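Local coordinates for Lmo0547 protein (Listeria monocytogenes, PDB 4R9N), which probably acts as a sugar-responsive transcriptional regulator of the SorC family, here represented by its putative sugar-binding domain, at residues Ser46-Trp59 with Phe70-Ile84. Residues are numbered along the deposited sequence; the frame is centred on the assembly and turned at random. Where two conformers were deposited one is given.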
loop_
_atom_site.group_PDB
_atom_site.type_symbol
_atom_site.label_atom_id
_atom_site.label_comp_id
_atom_site.label_asym_id
_atom_site.label_seq_id
_atom_site.Cartn_x
_atom_site.Cartn_y
_atom_site.Cartn_z
ATOM N N SER A 46 -4.949 -14.583 0.421
ATOM C CA SER A 46 -4.146 -15.752 0.001
ATOM C C SER A 46 -4.869 -16.458 -1.135
ATOM O O SER A 46 -4.249 -16.930 -2.095
ATOM C CB SER A 46 -3.893 -16.734 1.165
ATOM O OG SER A 46 -5.127 -17.198 1.639
ATOM N N LYS A 47 -6.188 -16.446 -1.096
ATOM C CA LYS A 47 -6.989 -17.094 -2.154
ATOM C C LYS A 47 -6.917 -16.422 -3.550
ATOM O O LYS A 47 -6.887 -17.078 -4.562
ATOM C CB LYS A 47 -8.456 -17.172 -1.733
ATOM C CG LYS A 47 -8.804 -18.413 -0.932
ATOM C CD LYS A 47 -8.712 -18.225 0.538
ATOM C CE LYS A 47 -9.792 -19.050 1.283
ATOM N NZ LYS A 47 -9.366 -20.471 1.381
ATOM N N ARG A 48 -6.853 -15.107 -3.567
ATOM C CA ARG A 48 -6.684 -14.335 -4.749
ATOM C C ARG A 48 -5.255 -14.473 -5.269
ATOM O O ARG A 48 -4.995 -14.631 -6.516
ATOM C CB ARG A 48 -6.958 -12.884 -4.380
ATOM C CG ARG A 48 -7.288 -11.972 -5.479
ATOM C CD ARG A 48 -7.640 -10.609 -4.917
ATOM N NE ARG A 48 -9.064 -10.346 -4.928
ATOM C CZ ARG A 48 -9.721 -9.897 -5.987
ATOM N NH1 ARG A 48 -9.077 -9.712 -7.150
ATOM N NH2 ARG A 48 -11.022 -9.637 -5.877
ATOM N N ILE A 49 -4.310 -14.378 -4.341
ATOM C CA ILE A 49 -2.882 -14.446 -4.722
ATOM C C ILE A 49 -2.558 -15.791 -5.368
ATOM O O ILE A 49 -1.662 -15.851 -6.266
ATOM C CB ILE A 49 -1.964 -14.201 -3.481
ATOM C CG1 ILE A 49 -2.049 -12.730 -3.097
ATOM C CG2 ILE A 49 -0.516 -14.628 -3.698
ATOM C CD1 ILE A 49 -1.660 -12.411 -1.624
ATOM N N ALA A 50 -3.232 -16.859 -4.902
ATOM C CA ALA A 50 -3.057 -18.213 -5.523
ATOM C C ALA A 50 -3.247 -18.196 -7.005
ATOM O O ALA A 50 -2.669 -19.023 -7.706
ATOM C CB ALA A 50 -3.972 -19.263 -4.888
ATOM N N LYS A 51 -4.081 -17.305 -7.476
ATOM C CA LYS A 51 -4.408 -17.202 -8.892
ATOM C C LYS A 51 -3.493 -16.340 -9.768
ATOM O O LYS A 51 -3.678 -16.327 -11.007
ATOM C CB LYS A 51 -5.861 -16.709 -9.040
ATOM C CG LYS A 51 -6.870 -17.746 -8.520
ATOM C CD LYS A 51 -8.253 -17.143 -8.335
ATOM C CE LYS A 51 -9.312 -17.794 -9.225
ATOM N NZ LYS A 51 -10.565 -16.984 -9.292
ATOM N N VAL A 52 -2.574 -15.548 -9.203
ATOM C CA VAL A 52 -1.821 -14.579 -10.055
ATOM C C VAL A 52 -0.402 -15.088 -10.250
ATOM O O VAL A 52 0.023 -15.974 -9.532
ATOM C CB VAL A 52 -1.769 -13.166 -9.486
ATOM C CG1 VAL A 52 -3.164 -12.639 -9.180
ATOM C CG2 VAL A 52 -0.978 -13.128 -8.155
ATOM N N LYS A 53 0.285 -14.543 -11.240
ATOM C CA LYS A 53 1.667 -14.933 -11.575
ATOM C C LYS A 53 2.686 -14.007 -10.906
ATOM O O LYS A 53 3.833 -14.422 -10.662
ATOM C CB LYS A 53 1.929 -14.763 -13.095
ATOM C CG LYS A 53 0.979 -15.494 -14.009
ATOM C CD LYS A 53 1.159 -15.116 -15.504
ATOM C CE LYS A 53 0.964 -13.642 -15.866
ATOM N NZ LYS A 53 -0.407 -13.050 -15.703
ATOM N N THR A 54 2.269 -12.755 -10.682
ATOM C CA THR A 54 3.129 -11.727 -10.176
ATOM C C THR A 54 2.372 -10.837 -9.164
ATOM O O THR A 54 1.173 -10.453 -9.378
ATOM C CB THR A 54 3.693 -10.854 -11.287
ATOM O OG1 THR A 54 2.604 -10.283 -12.046
ATOM C CG2 THR A 54 4.696 -11.599 -12.260
ATOM N N LEU A 55 3.063 -10.491 -8.089
ATOM C CA LEU A 55 2.450 -9.773 -6.963
ATOM C C LEU A 55 3.442 -8.647 -6.525
ATOM O O LEU A 55 4.603 -8.940 -6.240
ATOM C CB LEU A 55 2.199 -10.697 -5.810
ATOM C CG LEU A 55 1.813 -10.083 -4.451
ATOM C CD1 LEU A 55 0.434 -9.502 -4.621
ATOM C CD2 LEU A 55 1.767 -11.162 -3.398
ATOM N N GLY A 56 2.977 -7.414 -6.547
ATOM C CA GLY A 56 3.741 -6.248 -6.068
ATOM C C GLY A 56 3.308 -5.918 -4.632
ATOM O O GLY A 56 2.110 -5.999 -4.287
ATOM N N ILE A 57 4.272 -5.597 -3.792
ATOM C CA ILE A 57 4.055 -5.286 -2.398
ATOM C C ILE A 57 4.685 -3.924 -2.095
ATOM O O ILE A 57 5.815 -3.635 -2.507
ATOM C CB ILE A 57 4.700 -6.368 -1.513
ATOM C CG1 ILE A 57 4.192 -7.750 -1.863
ATOM C CG2 ILE A 57 4.528 -6.117 -0.006
ATOM C CD1 ILE A 57 2.794 -8.104 -1.516
ATOM N N SER A 58 3.955 -3.113 -1.344
ATOM C CA SER A 58 4.497 -1.881 -0.823
ATOM C C SER A 58 5.196 -2.087 0.521
ATOM O O SER A 58 5.887 -3.083 0.728
ATOM C CB SER A 58 3.403 -0.806 -0.807
ATOM O OG SER A 58 3.927 0.485 -0.598
ATOM N N TRP A 59 5.045 -1.141 1.443
ATOM C CA TRP A 59 5.708 -1.187 2.720
ATOM C C TRP A 59 4.785 -0.743 3.866
ATOM O O TRP A 59 3.648 -0.303 3.649
ATOM C CB TRP A 59 6.911 -0.234 2.597
ATOM C CG TRP A 59 6.534 1.140 2.875
ATOM C CD1 TRP A 59 5.840 2.002 2.050
ATOM C CD2 TRP A 59 6.777 1.843 4.093
ATOM N NE1 TRP A 59 5.619 3.206 2.723
ATOM C CE2 TRP A 59 6.192 3.122 3.969
ATOM C CE3 TRP A 59 7.416 1.503 5.304
ATOM C CZ2 TRP A 59 6.252 4.059 4.993
ATOM C CZ3 TRP A 59 7.479 2.450 6.316
ATOM C CH2 TRP A 59 6.877 3.697 6.162
ATOM N N PHE A 70 0.425 -14.143 7.126
ATOM C CA PHE A 70 0.269 -14.878 5.892
ATOM C C PHE A 70 0.572 -16.368 6.063
ATOM O O PHE A 70 1.507 -16.752 6.814
ATOM C CB PHE A 70 1.144 -14.235 4.811
ATOM C CG PHE A 70 0.704 -14.543 3.439
ATOM C CD1 PHE A 70 -0.325 -13.796 2.865
ATOM C CD2 PHE A 70 1.240 -15.616 2.727
ATOM C CE1 PHE A 70 -0.792 -14.110 1.617
ATOM C CE2 PHE A 70 0.772 -15.942 1.474
ATOM C CZ PHE A 70 -0.223 -15.162 0.901
ATOM N N PRO A 71 -0.218 -17.229 5.405
ATOM C CA PRO A 71 -0.064 -18.670 5.627
ATOM C C PRO A 71 1.117 -19.260 4.870
ATOM O O PRO A 71 1.738 -18.595 4.002
ATOM C CB PRO A 71 -1.397 -19.254 5.104
ATOM C CG PRO A 71 -1.703 -18.337 3.956
ATOM C CD PRO A 71 -1.431 -16.970 4.602
ATOM N N PHE A 72 1.459 -20.512 5.196
ATOM C CA PHE A 72 2.584 -21.174 4.534
ATOM C C PHE A 72 2.152 -22.085 3.406
ATOM O O PHE A 72 2.439 -23.257 3.393
ATOM C CB PHE A 72 3.400 -21.992 5.545
ATOM C CG PHE A 72 4.028 -21.148 6.610
ATOM C CD1 PHE A 72 3.269 -20.668 7.639
ATOM C CD2 PHE A 72 5.370 -20.830 6.547
ATOM C CE1 PHE A 72 3.853 -19.884 8.625
ATOM C CE2 PHE A 72 5.954 -20.028 7.504
ATOM C CZ PHE A 72 5.176 -19.553 8.529
ATOM N N ILE A 73 1.492 -21.547 2.427
ATOM C CA ILE A 73 0.996 -22.320 1.325
ATOM C C ILE A 73 1.906 -22.141 0.140
ATOM O O ILE A 73 2.109 -21.020 -0.343
ATOM C CB ILE A 73 -0.408 -21.854 0.900
ATOM C CG1 ILE A 73 -1.420 -22.147 2.006
ATOM C CG2 ILE A 73 -0.867 -22.644 -0.342
ATOM C CD1 ILE A 73 -2.835 -21.624 1.713
ATOM N N PRO A 74 2.411 -23.247 -0.402
ATOM C CA PRO A 74 3.345 -23.039 -1.501
ATOM C C PRO A 74 2.665 -22.462 -2.745
ATOM O O PRO A 74 1.488 -22.782 -3.029
ATOM C CB PRO A 74 3.861 -24.448 -1.779
ATOM C CG PRO A 74 3.641 -25.224 -0.510
ATOM C CD PRO A 74 2.367 -24.662 0.047
ATOM N N HIS A 75 3.390 -21.599 -3.460
ATOM C CA HIS A 75 2.997 -21.073 -4.787
ATOM C C HIS A 75 4.286 -20.845 -5.528
ATOM O O HIS A 75 4.742 -19.707 -5.750
ATOM C CB HIS A 75 2.185 -19.780 -4.616
ATOM C CG HIS A 75 1.585 -19.198 -5.870
ATOM N ND1 HIS A 75 1.799 -19.691 -7.150
ATOM C CD2 HIS A 75 0.764 -18.131 -6.027
ATOM C CE1 HIS A 75 1.161 -18.939 -8.032
ATOM N NE2 HIS A 75 0.523 -17.984 -7.370
ATOM N N LYS A 76 4.938 -21.939 -5.874
ATOM C CA LYS A 76 6.345 -21.826 -6.312
ATOM C C LYS A 76 6.571 -21.023 -7.599
ATOM O O LYS A 76 7.650 -20.423 -7.773
ATOM C CB LYS A 76 6.986 -23.213 -6.398
ATOM C CG LYS A 76 6.420 -24.014 -7.552
ATOM C CD LYS A 76 7.203 -25.296 -7.848
ATOM C CE LYS A 76 7.081 -25.641 -9.332
ATOM N NZ LYS A 76 5.661 -25.625 -9.795
ATOM N N ASP A 77 5.561 -20.926 -8.468
ATOM C CA ASP A 77 5.691 -20.131 -9.680
ATOM C C ASP A 77 5.460 -18.601 -9.530
ATOM O O ASP A 77 5.627 -17.880 -10.464
ATOM C CB ASP A 77 4.804 -20.677 -10.823
ATOM C CG ASP A 77 5.195 -22.126 -11.254
ATOM O OD1 ASP A 77 6.355 -22.557 -11.070
ATOM O OD2 ASP A 77 4.320 -22.844 -11.787
ATOM N N LEU A 78 5.065 -18.121 -8.360
ATOM C CA LEU A 78 4.817 -16.711 -8.167
ATOM C C LEU A 78 6.115 -15.925 -8.206
ATOM O O LEU A 78 7.129 -16.442 -7.761
ATOM C CB LEU A 78 4.155 -16.496 -6.792
ATOM C CG LEU A 78 3.723 -15.051 -6.436
ATOM C CD1 LEU A 78 2.636 -14.518 -7.337
ATOM C CD2 LEU A 78 3.156 -14.998 -5.022
ATOM N N THR A 79 6.110 -14.702 -8.722
ATOM C CA THR A 79 7.204 -13.753 -8.466
ATOM C C THR A 79 6.673 -12.548 -7.712
ATOM O O THR A 79 5.703 -11.943 -8.145
ATOM C CB THR A 79 7.859 -13.319 -9.788
ATOM O OG1 THR A 79 8.329 -14.509 -10.430
ATOM C CG2 THR A 79 9.038 -12.405 -9.581
ATOM N N ILE A 80 7.293 -12.249 -6.570
ATOM C CA ILE A 80 6.943 -11.089 -5.706
ATOM C C ILE A 80 7.961 -9.972 -5.925
ATOM O O ILE A 80 9.191 -10.234 -5.901
ATOM C CB ILE A 80 6.966 -11.515 -4.221
ATOM C CG1 ILE A 80 6.088 -12.718 -4.024
ATOM C CG2 ILE A 80 6.458 -10.383 -3.311
ATOM C CD1 ILE A 80 6.193 -13.251 -2.605
ATOM N N ILE A 81 7.452 -8.764 -6.138
ATOM C CA ILE A 81 8.247 -7.600 -6.512
ATOM C C ILE A 81 7.971 -6.449 -5.526
ATOM O O ILE A 81 6.819 -6.025 -5.357
ATOM C CB ILE A 81 7.840 -7.055 -7.894
ATOM C CG1 ILE A 81 7.732 -8.167 -8.934
ATOM C CG2 ILE A 81 8.754 -5.907 -8.341
ATOM C CD1 ILE A 81 9.053 -8.687 -9.381
ATOM N N PRO A 82 9.033 -5.872 -4.941
ATOM C CA PRO A 82 8.838 -4.694 -4.067
ATOM C C PRO A 82 8.560 -3.482 -4.943
ATOM O O PRO A 82 9.162 -3.354 -6.058
ATOM C CB PRO A 82 10.207 -4.579 -3.324
ATOM C CG PRO A 82 11.144 -5.269 -4.171
ATOM C CD PRO A 82 10.416 -6.350 -4.922
ATOM N N LEU A 83 7.622 -2.651 -4.515
ATOM C CA LEU A 83 7.196 -1.528 -5.319
ATOM C C LEU A 83 7.898 -0.220 -4.861
ATOM O O LEU A 83 7.587 0.848 -5.389
ATOM C CB LEU A 83 5.712 -1.359 -5.254
ATOM C CG LEU A 83 4.949 -2.530 -5.834
ATOM C CD1 LEU A 83 3.459 -2.341 -5.642
ATOM C CD2 LEU A 83 5.284 -2.803 -7.258
ATOM N N ILE A 84 8.775 -0.317 -3.852
ATOM C CA ILE A 84 9.426 0.889 -3.297
ATOM C C ILE A 84 10.759 0.421 -2.727
ATOM O O ILE A 84 10.853 -0.702 -2.271
ATOM C CB ILE A 84 8.582 1.576 -2.215
ATOM C CG1 ILE A 84 9.316 2.837 -1.745
ATOM C CG2 ILE A 84 8.213 0.684 -1.045
ATOM C CD1 ILE A 84 8.405 3.851 -1.281
HETATM O O HOH W 1 5.925 -15.395 -12.050
#
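Thr79 N donates to Lys53 O (3.0 Å), the first of five backbone hydrogen bonds that join strands 54-57 and 79-82 side by side, a clear example of how the parallel sheet of a Rossmann-like domain is built from beta-alpha-beta crossovers; helix 61-69 makes the connection here. The ladder then alternates through Leu55 and Ile81 to Leu83 N on Ile57 O (2.9 Å), so it runs one residue beyond strand 79-82. At its start a water donates to Lys53 O and Asp77 O and accepts from Thr79 OG1, giving Lys53 O a second donor.

A side chain extends the pairing into the loops. His75 NE2 donates to Val52 O at 3.0 Å, nearly along the C=O axis, although the bond is bent (138° at the hydrogen) and the oxygen lies 19° out of the imidazole plane. Ile49 O sits in that plane at the ring's edge, while Leu78 CB covers one face over its centre, 3.7 Å above it. The ring thus meets the type I turn Ile49-Val52 at its edge and Leu78, the last residue of the turn His75-Leu78, with one face.

Leu78 then reaches across: with CG anti to the backbone N (chi1 -176°), CD1 meets Val52 CG2 and Leu55 CB, and CD2 meets Ile49 CG2. Farther out, Ile49 CD1 meets the Phe70 ring obliquely, 3.8 Å from CE1. Helix 96-107 closes over this layer, Met107 touching Leu78 and Leu103 touching Phe70. On the other side of the sheet, Leu83 folds back over the backbone at Gly56, its CD1 3.7 Å from Gly56 C.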